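Long-range contact in Alpha/beta hydrolase (PDB 3BDV), which is probably a hydrolase of the alpha/beta-hydrolase fold that also binds calcium, its substrate being unknown: residues 10-20 / 180-190. Numbering follows the deposited sequence.
Sequences RLTEVSQQLTM and LAEFSEILIPN. With EDO (1,2-ethanediol), chain H; EDO (1,2-ethanediol), chain G.
The amide of Gln17 grips the backbone of Asn190 at both ends: its OE1 takes the Asn190 N-H on a lone pair in the carbonyl plane (3.0 Å), while its NE2 donates to Asn190 O (2.7 Å, 165°), meeting that oxygen from above its carbonyl plane. These two bonds fix the rotation of the amide and tie down the chain that follows helix 174-185. Ile188 CG2 lies close against the amide, 3.1 Å from Gln17 NE2, and the Pro189 ring runs antiparallel alongside the Gln17 side chain, its CD nearest Gln17 OE1. At the other end a bend at the third torsion of Arg10 (73°) turns the guanidinium so that its NE edge faces Glu185. Arg10 NE gives Glu185 OE2 a nearly straight bond (2.8 Å), and Arg10 NH2 reaches Glu185 OE1 from above the carboxylate plane (3.0 Å). One water links Glu185 OE2 to Arg10 O, while Ala181 CB lies over one guanidinium face. Between these polar ends, Val14 CG2 packs on Ile188 CD1 (3.6 Å) and Leu11 on Ala181. Ser184 OG donates back to Leu180 O (2.8 Å), and both Val14 methyls pack against that hydroxyl oxygen. Deeper, selenomethionine Met20 meets Leu180 tip to tip, CE to CD2 3.7 Å, beside Ile77 and Trp45. The helix segments run 33° apart, joining the N-terminal helix and first strand to the C-terminal helix on one face of the parallel sheet of an alpha/beta-hydrolase fold.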
loop_
_atom_site.group_PDB
_atom_site.type_symbol
_atom_site.label_atom_id
_atom_site.label_comp_id
_atom_site.label_asym_id
_atom_site.label_seq_id
_atom_site.Cartn_x
_atom_site.Cartn_y
_atom_site.Cartn_z
ATOM N N ARG A 10 -11.175 15.488 -3.782
ATOM C CA ARG A 10 -11.774 14.273 -3.236
ATOM C C ARG A 10 -10.880 13.696 -2.163
ATOM O O ARG A 10 -11.364 13.341 -1.095
ATOM C CB ARG A 10 -12.026 13.246 -4.336
ATOM C CG ARG A 10 -13.243 13.587 -5.201
ATOM C CD ARG A 10 -13.362 12.667 -6.386
ATOM N NE ARG A 10 -13.804 11.318 -6.019
ATOM C CZ ARG A 10 -13.960 10.357 -6.927
ATOM N NH1 ARG A 10 -13.697 10.581 -8.205
ATOM N NH2 ARG A 10 -14.322 9.153 -6.587
ATOM N N LEU A 11 -9.563 13.666 -2.403
ATOM C CA LEU A 11 -8.650 13.089 -1.395
ATOM C C LEU A 11 -8.512 13.968 -0.159
ATOM O O LEU A 11 -8.401 13.470 0.959
ATOM C CB LEU A 11 -7.272 12.730 -1.983
ATOM C CG LEU A 11 -7.309 11.440 -2.794
ATOM C CD1 LEU A 11 -6.038 11.337 -3.689
ATOM C CD2 LEU A 11 -7.520 10.216 -1.934
ATOM N N THR A 12 -8.588 15.277 -0.358
ATOM C CA THR A 12 -8.594 16.213 0.770
ATOM C C THR A 12 -9.819 15.982 1.692
ATOM O O THR A 12 -9.682 15.918 2.908
ATOM C CB THR A 12 -8.488 17.687 0.256
ATOM O OG1 THR A 12 -7.214 17.868 -0.378
ATOM C CG2 THR A 12 -8.655 18.673 1.416
ATOM N N GLU A 13 -10.997 15.751 1.122
ATOM C CA GLU A 13 -12.168 15.358 1.926
ATOM C C GLU A 13 -12.025 14.023 2.642
ATOM O O GLU A 13 -12.464 13.865 3.794
ATOM C CB GLU A 13 -13.431 15.297 1.085
ATOM C CG GLU A 13 -13.883 16.637 0.568
ATOM C CD GLU A 13 -14.233 17.595 1.696
ATOM O OE1 GLU A 13 -15.119 17.248 2.505
ATOM O OE2 GLU A 13 -13.601 18.673 1.783
ATOM N N VAL A 14 -11.468 13.029 1.956
ATOM C CA VAL A 14 -11.248 11.722 2.596
ATOM C C VAL A 14 -10.356 11.882 3.821
ATOM O O VAL A 14 -10.592 11.280 4.847
ATOM C CB VAL A 14 -10.626 10.720 1.603
ATOM C CG1 VAL A 14 -10.036 9.486 2.300
ATOM C CG2 VAL A 14 -11.683 10.318 0.512
ATOM N N SER A 15 -9.330 12.716 3.692
ATOM C CA SER A 15 -8.380 12.939 4.769
ATOM C C SER A 15 -8.972 13.609 6.009
ATOM O O SER A 15 -8.427 13.501 7.094
ATOM C CB SER A 15 -7.185 13.718 4.231
ATOM O OG SER A 15 -6.459 12.897 3.334
ATOM N N GLN A 16 -10.113 14.252 5.875
ATOM C CA GLN A 16 -10.813 14.776 7.057
ATOM C C GLN A 16 -11.228 13.664 8.032
ATOM O O GLN A 16 -11.498 13.948 9.202
ATOM C CB GLN A 16 -12.083 15.546 6.685
ATOM C CG GLN A 16 -11.957 16.546 5.558
ATOM C CD GLN A 16 -11.251 17.807 5.958
ATOM O OE1 GLN A 16 -10.158 17.781 6.525
ATOM N NE2 GLN A 16 -11.873 18.941 5.646
ATOM N N GLN A 17 -11.339 12.425 7.537
ATOM C CA GLN A 17 -11.842 11.313 8.344
ATOM C C GLN A 17 -11.007 10.022 8.363
ATOM O O GLN A 17 -11.197 9.194 9.231
ATOM C CB GLN A 17 -13.238 10.956 7.884
ATOM C CG GLN A 17 -14.289 12.034 8.147
ATOM C CD GLN A 17 -15.687 11.493 7.900
ATOM O OE1 GLN A 17 -16.095 10.522 8.521
ATOM N NE2 GLN A 17 -16.418 12.109 6.978
ATOM N N LEU A 18 -10.127 9.835 7.382
ATOM C CA LEU A 18 -9.245 8.675 7.306
ATOM C C LEU A 18 -7.814 9.148 7.172
ATOM O O LEU A 18 -7.565 10.159 6.550
ATOM C CB LEU A 18 -9.551 7.819 6.072
ATOM C CG LEU A 18 -10.948 7.222 6.014
ATOM C CD1 LEU A 18 -11.201 6.508 4.692
ATOM C CD2 LEU A 18 -11.169 6.272 7.221
ATOM N N THR A 19 -6.888 8.375 7.719
ATOM C CA THR A 19 -5.485 8.721 7.627
ATOM C C THR A 19 -4.784 7.742 6.706
ATOM O O THR A 19 -4.891 6.521 6.908
ATOM C CB THR A 19 -4.854 8.661 9.035
ATOM O OG1 THR A 19 -5.423 9.698 9.839
ATOM C CG2 THR A 19 -3.348 8.833 8.995
HETATM N N MSE A 20 -4.087 8.256 5.709
HETATM C CA MSE A 20 -3.283 7.406 4.850
HETATM C C MSE A 20 -1.940 7.178 5.504
HETATM O O MSE A 20 -1.293 8.133 5.915
HETATM C CB MSE A 20 -3.009 8.081 3.521
HETATM C CG MSE A 20 -4.215 8.558 2.786
HETATM SE SE MSE A 20 -5.604 7.294 2.490
HETATM C CE MSE A 20 -6.586 8.238 1.115
ATOM N N LEU A 180 -7.396 5.143 -5.404
ATOM C CA LEU A 180 -7.422 5.315 -3.989
ATOM C C LEU A 180 -8.615 6.165 -3.542
ATOM O O LEU A 180 -9.242 5.896 -2.547
ATOM C CB LEU A 180 -6.138 6.000 -3.546
ATOM C CG LEU A 180 -6.002 6.319 -2.047
ATOM C CD1 LEU A 180 -6.161 5.069 -1.131
ATOM C CD2 LEU A 180 -4.715 7.035 -1.820
ATOM N N ALA A 181 -8.896 7.224 -4.276
ATOM C CA ALA A 181 -10.014 8.076 -3.962
ATOM C C ALA A 181 -11.333 7.310 -4.005
ATOM O O ALA A 181 -12.129 7.365 -3.072
ATOM C CB ALA A 181 -10.011 9.298 -4.969
ATOM N N GLU A 182 -11.523 6.547 -5.068
ATOM C CA GLU A 182 -12.709 5.733 -5.293
ATOM C C GLU A 182 -12.959 4.768 -4.151
ATOM O O GLU A 182 -14.079 4.655 -3.635
ATOM C CB GLU A 182 -12.570 4.982 -6.610
ATOM C CG GLU A 182 -12.574 5.932 -7.830
ATOM C CD GLU A 182 -12.199 5.298 -9.130
ATOM O OE1 GLU A 182 -11.965 4.089 -9.121
ATOM O OE2 GLU A 182 -12.128 6.017 -10.150
ATOM N N PHE A 183 -11.886 4.055 -3.801
ATOM C CA PHE A 183 -11.854 3.025 -2.736
ATOM C C PHE A 183 -12.059 3.607 -1.371
ATOM O O PHE A 183 -12.867 3.106 -0.597
ATOM C CB PHE A 183 -10.479 2.344 -2.854
ATOM C CG PHE A 183 -10.143 1.347 -1.769
ATOM C CD1 PHE A 183 -10.836 0.157 -1.669
ATOM C CD2 PHE A 183 -9.065 1.563 -0.931
ATOM C CE1 PHE A 183 -10.455 -0.787 -0.716
ATOM C CE2 PHE A 183 -8.687 0.646 0.030
ATOM C CZ PHE A 183 -9.351 -0.507 0.156
ATOM N N SER A 184 -11.299 4.641 -1.044
ATOM C CA SER A 184 -11.384 5.246 0.253
ATOM C C SER A 184 -12.692 5.929 0.532
ATOM O O SER A 184 -13.154 5.868 1.650
ATOM C CB SER A 184 -10.198 6.196 0.519
ATOM O OG SER A 184 -10.202 7.319 -0.372
ATOM N N GLU A 185 -13.335 6.548 -0.460
ATOM C CA GLU A 185 -14.606 7.225 -0.152
ATOM C C GLU A 185 -15.629 6.281 0.458
ATOM O O GLU A 185 -16.370 6.683 1.364
ATOM C CB GLU A 185 -15.174 7.910 -1.386
ATOM C CG GLU A 185 -14.392 9.127 -1.754
ATOM C CD GLU A 185 -14.808 9.733 -3.066
ATOM O OE1 GLU A 185 -15.488 9.039 -3.822
ATOM O OE2 GLU A 185 -14.449 10.904 -3.324
ATOM N N ILE A 186 -15.646 5.023 0.010
ATOM C CA ILE A 186 -16.615 4.047 0.541
ATOM C C ILE A 186 -16.208 3.584 1.929
ATOM O O ILE A 186 -16.978 2.932 2.593
ATOM C CB ILE A 186 -16.888 2.845 -0.411
ATOM C CG1 ILE A 186 -15.644 2.092 -0.797
ATOM C CG2 ILE A 186 -17.565 3.351 -1.708
ATOM C CD1 ILE A 186 -15.921 0.731 -1.398
ATOM N N LEU A 187 -15.031 3.951 2.388
ATOM C CA LEU A 187 -14.635 3.622 3.750
ATOM C C LEU A 187 -14.810 4.769 4.734
ATOM O O LEU A 187 -14.524 4.616 5.933
ATOM C CB LEU A 187 -13.168 3.175 3.736
ATOM C CG LEU A 187 -12.795 2.015 2.805
ATOM C CD1 LEU A 187 -11.302 1.758 2.787
ATOM C CD2 LEU A 187 -13.640 0.749 3.157
ATOM N N ILE A 188 -15.213 5.936 4.256
ATOM C CA ILE A 188 -15.373 7.103 5.138
ATOM C C ILE A 188 -16.553 6.832 6.084
ATOM O O ILE A 188 -17.584 6.386 5.627
ATOM C CB ILE A 188 -15.620 8.374 4.319
ATOM C CG1 ILE A 188 -14.337 8.781 3.612
ATOM C CG2 ILE A 188 -16.055 9.547 5.208
ATOM C CD1 ILE A 188 -14.555 9.881 2.598
ATOM N N PRO A 189 -16.367 7.010 7.402
ATOM C CA PRO A 189 -17.475 6.790 8.372
ATOM C C PRO A 189 -18.723 7.637 8.161
ATOM O O PRO A 189 -19.831 7.093 8.264
ATOM C CB PRO A 189 -16.834 7.108 9.728
ATOM C CG PRO A 189 -15.414 6.810 9.519
ATOM C CD PRO A 189 -15.107 7.283 8.104
ATOM N N ASN A 190 -18.546 8.934 7.862
ATOM C CA ASN A 190 -19.643 9.890 7.671
ATOM C C ASN A 190 -19.559 10.568 6.319
ATOM O O ASN A 190 -18.919 11.599 6.176
ATOM C CB ASN A 190 -19.592 10.948 8.760
ATOM C CG ASN A 190 -19.727 10.345 10.136
ATOM O OD1 ASN A 190 -20.758 9.730 10.428
ATOM N ND2 ASN A 190 -18.720 10.532 10.996
HETATM C C1 EDO H . -11.618 12.709 -10.139
HETATM O O1 EDO H . -12.989 12.812 -9.700
HETATM C C2 EDO H . -10.986 11.319 -9.981
HETATM O O2 EDO H . -11.007 10.563 -11.203
HETATM C C1 EDO G . -17.514 -0.171 3.526
HETATM O O1 EDO G . -17.738 0.732 4.644
HETATM C C2 EDO G . -18.815 -0.471 2.777
HETATM O O2 EDO G . -19.367 0.771 2.311
HETATM O O HOH W 1 -14.235 12.582 -1.414
HETATM O O HOH W 2 -12.779 8.451 -10.079
#